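Local structure of citrinin polyketide synthase (Monascus purpureus, 5MPT) at the S-adenosyl-L-homocysteine site. The protein builds the keto-aldehyde precursor of citrinin from malonyl units, presumably on an acetyl starter, its C-methyltransferase domain, the part seen here, methylating the growing polyketide chain. Numbering follows the deposited sequence.

The S-adenosyl-L-homocysteine site. Residues 177, 214-220, 241-242, 246, 265-267, 285-287, 291. With SAH (S-adenosyl-L-homocysteine), chain B.
The glycine-rich loop GAGTGG, residues 214-219, which follows strand 208-213 in the Rossmann-like fold, lines the homocysteine end of a class I methyltransferase pocket that reads its cofactor piece by piece and here holds the demethylated product, S-adenosyl-L-homocysteine. Asp241, the ribose-binding acid, ends strand 235-241. With CG anti to the backbone N (chi1 -162°), its carboxylate forks over the ribose diol, each oxygen using its syn lone pair: OD1 takes the 3'-hydroxyl O3' at 2.7 Å and OD2 the 2'-hydroxyl O2'. The Gly216 amide also reaches OD1, from above the carboxylate plane, which links the acid to the glycine loop and, with the two hydroxyls, should help hold its rotation. Adenine lies sandwiched between aliphatic groups: Leu242 CB sits over one face of the six-membered ring, 3.5 Å from the ring centroid. Ile267 CD1 covers the opposite face. The adenine edge is read by Ile267 N, which donates to N1 at 3.0 Å. Asn266 OD1 accepts the exocyclic amine N6 from above its own carbonyl plane, and the pairing probably favours adenine. At the amino acid end, the amino N donates to the carbonyls of Gly214 and Thr285, while carboxylate oxygen O is gripped by both N and OG1 of Thr217, whose OG1 occupies the crowded position between backbone N and carbonyl carbon (chi1 64°). Gly219 N binds the other oxygen, OXT, at 3.0 Å. Active-site Tyr177, near the end of helix 167-178, lays one ring face under the homocysteine CB, 3.6 Å from the ring centroid, and its phenol OH stands 3.5 Å from the thioether SD.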
loop_
_atom_site.group_PDB
_atom_site.type_symbol
_atom_site.label_atom_id
_atom_site.label_comp_id
_atom_site.label_asym_id
_atom_site.label_seq_id
_atom_site.Cartn_x
_atom_site.Cartn_y
_atom_site.Cartn_z
ATOM N N TYR A 177 3.533 -1.590 -7.742
ATOM C CA TYR A 177 4.129 -1.896 -6.447
ATOM C C TYR A 177 5.642 -1.742 -6.413
ATOM O O TYR A 177 6.179 -1.488 -5.338
ATOM C CB TYR A 177 3.762 -3.324 -6.012
ATOM C CG TYR A 177 2.312 -3.548 -5.645
ATOM C CD1 TYR A 177 1.590 -2.626 -4.880
ATOM C CD2 TYR A 177 1.662 -4.690 -6.063
ATOM C CE1 TYR A 177 0.303 -2.863 -4.541
ATOM C CE2 TYR A 177 0.382 -4.926 -5.728
ATOM C CZ TYR A 177 -0.309 -4.010 -4.970
ATOM O OH TYR A 177 -1.613 -4.311 -4.639
ATOM N N GLY A 214 3.396 -10.567 3.400
ATOM C CA GLY A 214 2.643 -9.927 2.319
ATOM C C GLY A 214 3.526 -9.510 1.167
ATOM O O GLY A 214 3.281 -8.479 0.515
ATOM N N ALA A 215 4.541 -10.317 0.869
ATOM C CA ALA A 215 5.534 -9.922 -0.122
ATOM C C ALA A 215 4.933 -9.836 -1.513
ATOM O O ALA A 215 5.460 -9.116 -2.374
ATOM C CB ALA A 215 6.703 -10.910 -0.104
ATOM N N GLY A 216 3.842 -10.549 -1.748
ATOM C CA GLY A 216 3.076 -10.415 -2.959
ATOM C C GLY A 216 3.887 -10.515 -4.228
ATOM O O GLY A 216 4.535 -11.539 -4.481
ATOM N N THR A 217 3.851 -9.441 -5.016
ATOM C CA THR A 217 4.496 -9.333 -6.317
ATOM C C THR A 217 5.994 -9.092 -6.213
ATOM O O THR A 217 6.674 -9.076 -7.243
ATOM C CB THR A 217 3.855 -8.204 -7.141
ATOM O OG1 THR A 217 4.052 -6.920 -6.513
ATOM C CG2 THR A 217 2.344 -8.454 -7.370
ATOM N N GLY A 218 6.523 -8.942 -5.003
ATOM C CA GLY A 218 7.938 -8.705 -4.830
ATOM C C GLY A 218 8.356 -7.285 -5.090
ATOM O O GLY A 218 9.495 -7.055 -5.511
ATOM N N GLY A 219 7.475 -6.313 -4.827
ATOM C CA GLY A 219 7.816 -4.928 -5.094
ATOM C C GLY A 219 8.913 -4.440 -4.177
ATOM O O GLY A 219 9.768 -3.637 -4.576
ATOM N N THR A 220 8.911 -4.926 -2.948
ATOM C CA THR A 220 9.987 -4.692 -2.011
ATOM C C THR A 220 11.078 -5.735 -2.180
ATOM O O THR A 220 12.265 -5.402 -2.168
ATOM C CB THR A 220 9.433 -4.717 -0.585
ATOM O OG1 THR A 220 8.448 -3.684 -0.440
ATOM C CG2 THR A 220 10.550 -4.516 0.440
ATOM N N ASP A 241 3.721 -14.834 1.892
ATOM C CA ASP A 241 2.480 -14.169 1.497
ATOM C C ASP A 241 1.346 -15.133 1.775
ATOM O O ASP A 241 1.558 -16.332 1.913
ATOM C CB ASP A 241 2.464 -13.779 0.008
ATOM C CG ASP A 241 1.403 -12.716 -0.328
ATOM O OD1 ASP A 241 1.693 -11.500 -0.338
ATOM O OD2 ASP A 241 0.257 -13.091 -0.608
ATOM N N LEU A 242 0.140 -14.581 1.837
ATOM C CA LEU A 242 -1.044 -15.417 1.902
ATOM C C LEU A 242 -1.229 -16.233 0.630
ATOM O O LEU A 242 -1.801 -17.326 0.688
ATOM C CB LEU A 242 -2.282 -14.544 2.138
ATOM C CG LEU A 242 -3.566 -15.330 2.502
ATOM C CD1 LEU A 242 -3.393 -16.129 3.776
ATOM C CD2 LEU A 242 -4.728 -14.376 2.681
ATOM N N LEU A 246 1.515 -16.515 -5.852
ATOM C CA LEU A 246 2.546 -15.475 -5.833
ATOM C C LEU A 246 3.860 -16.003 -5.270
ATOM O O LEU A 246 4.933 -15.636 -5.757
ATOM C CB LEU A 246 2.063 -14.262 -5.037
ATOM C CG LEU A 246 0.945 -13.451 -5.716
ATOM C CD1 LEU A 246 0.471 -12.297 -4.853
ATOM C CD2 LEU A 246 1.396 -12.900 -7.063
ATOM N N VAL A 265 2.391 -17.716 4.469
ATOM C CA VAL A 265 2.187 -17.336 5.863
ATOM C C VAL A 265 1.038 -16.346 5.928
ATOM O O VAL A 265 1.018 -15.357 5.189
ATOM C CB VAL A 265 3.445 -16.725 6.504
ATOM C CG1 VAL A 265 3.123 -16.188 7.910
ATOM C CG2 VAL A 265 4.556 -17.740 6.537
ATOM N N ASN A 266 0.095 -16.600 6.820
ATOM C CA ASN A 266 -1.042 -15.716 7.041
ATOM C C ASN A 266 -0.768 -14.867 8.273
ATOM O O ASN A 266 -0.565 -15.408 9.372
ATOM C CB ASN A 266 -2.310 -16.547 7.220
ATOM C CG ASN A 266 -3.560 -15.706 7.354
ATOM O OD1 ASN A 266 -3.523 -14.524 7.663
ATOM N ND2 ASN A 266 -4.702 -16.368 7.200
ATOM N N ILE A 267 -0.660 -13.553 8.061
ATOM C CA ILE A 267 -0.434 -12.575 9.123
ATOM C C ILE A 267 -1.402 -12.746 10.272
ATOM O O ILE A 267 -1.035 -12.492 11.431
ATOM C CB ILE A 267 -0.530 -11.153 8.544
ATOM C CG1 ILE A 267 0.564 -10.951 7.499
ATOM C CG2 ILE A 267 -0.496 -10.086 9.655
ATOM C CD1 ILE A 267 0.357 -9.756 6.564
ATOM N N THR A 285 5.049 -4.544 3.650
ATOM C CA THR A 285 4.699 -3.399 2.817
ATOM C C THR A 285 3.243 -3.518 2.417
ATOM O O THR A 285 2.892 -4.378 1.603
ATOM C CB THR A 285 5.604 -3.335 1.592
ATOM O OG1 THR A 285 6.950 -3.129 2.028
ATOM C CG2 THR A 285 5.148 -2.253 0.593
ATOM N N ASN A 286 2.409 -2.655 3.027
ATOM C CA ASN A 286 1.004 -2.434 2.673
ATOM C C ASN A 286 0.204 -3.724 2.652
ATOM O O ASN A 286 -0.692 -3.924 1.820
ATOM C CB ASN A 286 0.907 -1.655 1.372
ATOM C CG ASN A 286 1.049 -0.182 1.632
ATOM O OD1 ASN A 286 0.393 0.360 2.544
ATOM N ND2 ASN A 286 1.932 0.481 0.911
ATOM N N CYS A 287 0.470 -4.561 3.619
ATOM C CA CYS A 287 -0.280 -5.789 3.807
ATOM C C CYS A 287 -0.937 -5.883 5.171
ATOM O O CYS A 287 -2.031 -6.450 5.274
ATOM C CB CYS A 287 0.619 -7.012 3.590
ATOM S SG CYS A 287 2.054 -7.019 4.713
ATOM N N THR A 291 -5.623 -6.754 6.994
ATOM C CA THR A 291 -6.113 -7.805 7.871
ATOM C C THR A 291 -7.308 -7.305 8.684
ATOM O O THR A 291 -7.614 -6.110 8.740
ATOM C CB THR A 291 -5.000 -8.310 8.796
ATOM O OG1 THR A 291 -4.585 -7.288 9.715
ATOM C CG2 THR A 291 -3.797 -8.780 8.003
HETATM N N SAH B . 3.885 -6.031 -0.628
HETATM C CA SAH B . 2.956 -6.107 -1.795
HETATM C CB SAH B . 2.076 -4.894 -2.076
HETATM C CG SAH B . 0.903 -4.723 -1.128
HETATM S SD SAH B . -0.423 -5.825 -1.731
HETATM C C SAH B . 3.820 -6.371 -3.060
HETATM O O SAH B . 3.140 -7.011 -3.987
HETATM O OXT SAH B . 4.959 -5.999 -3.195
HETATM C "C5'" SAH B . -0.932 -6.690 -0.222
HETATM C "C4'" SAH B . -0.297 -8.065 -0.199
HETATM O "O4'" SAH B . -0.645 -8.623 1.087
HETATM C "C3'" SAH B . -0.812 -9.046 -1.260
HETATM O "O3'" SAH B . 0.324 -9.722 -1.789
HETATM C "C2'" SAH B . -1.734 -9.985 -0.463
HETATM O "O2'" SAH B . -1.743 -11.314 -0.979
HETATM C "C1'" SAH B . -1.068 -9.952 0.908
HETATM N N9 SAH B . -1.916 -10.304 2.040
HETATM C C8 SAH B . -3.223 -9.958 2.259
HETATM N N7 SAH B . -3.738 -10.468 3.353
HETATM C C5 SAH B . -2.694 -11.210 3.890
HETATM C C6 SAH B . -2.590 -12.004 5.049
HETATM N N6 SAH B . -3.600 -12.227 5.898
HETATM N N1 SAH B . -1.406 -12.599 5.291
HETATM C C2 SAH B . -0.397 -12.413 4.434
HETATM N N3 SAH B . -0.371 -11.688 3.315
HETATM C C4 SAH B . -1.564 -11.110 3.094
HETATM O O HOH W 1 5.921 -4.183 -1.950
HETATM O O HOH W 2 7.422 -7.161 -1.736
#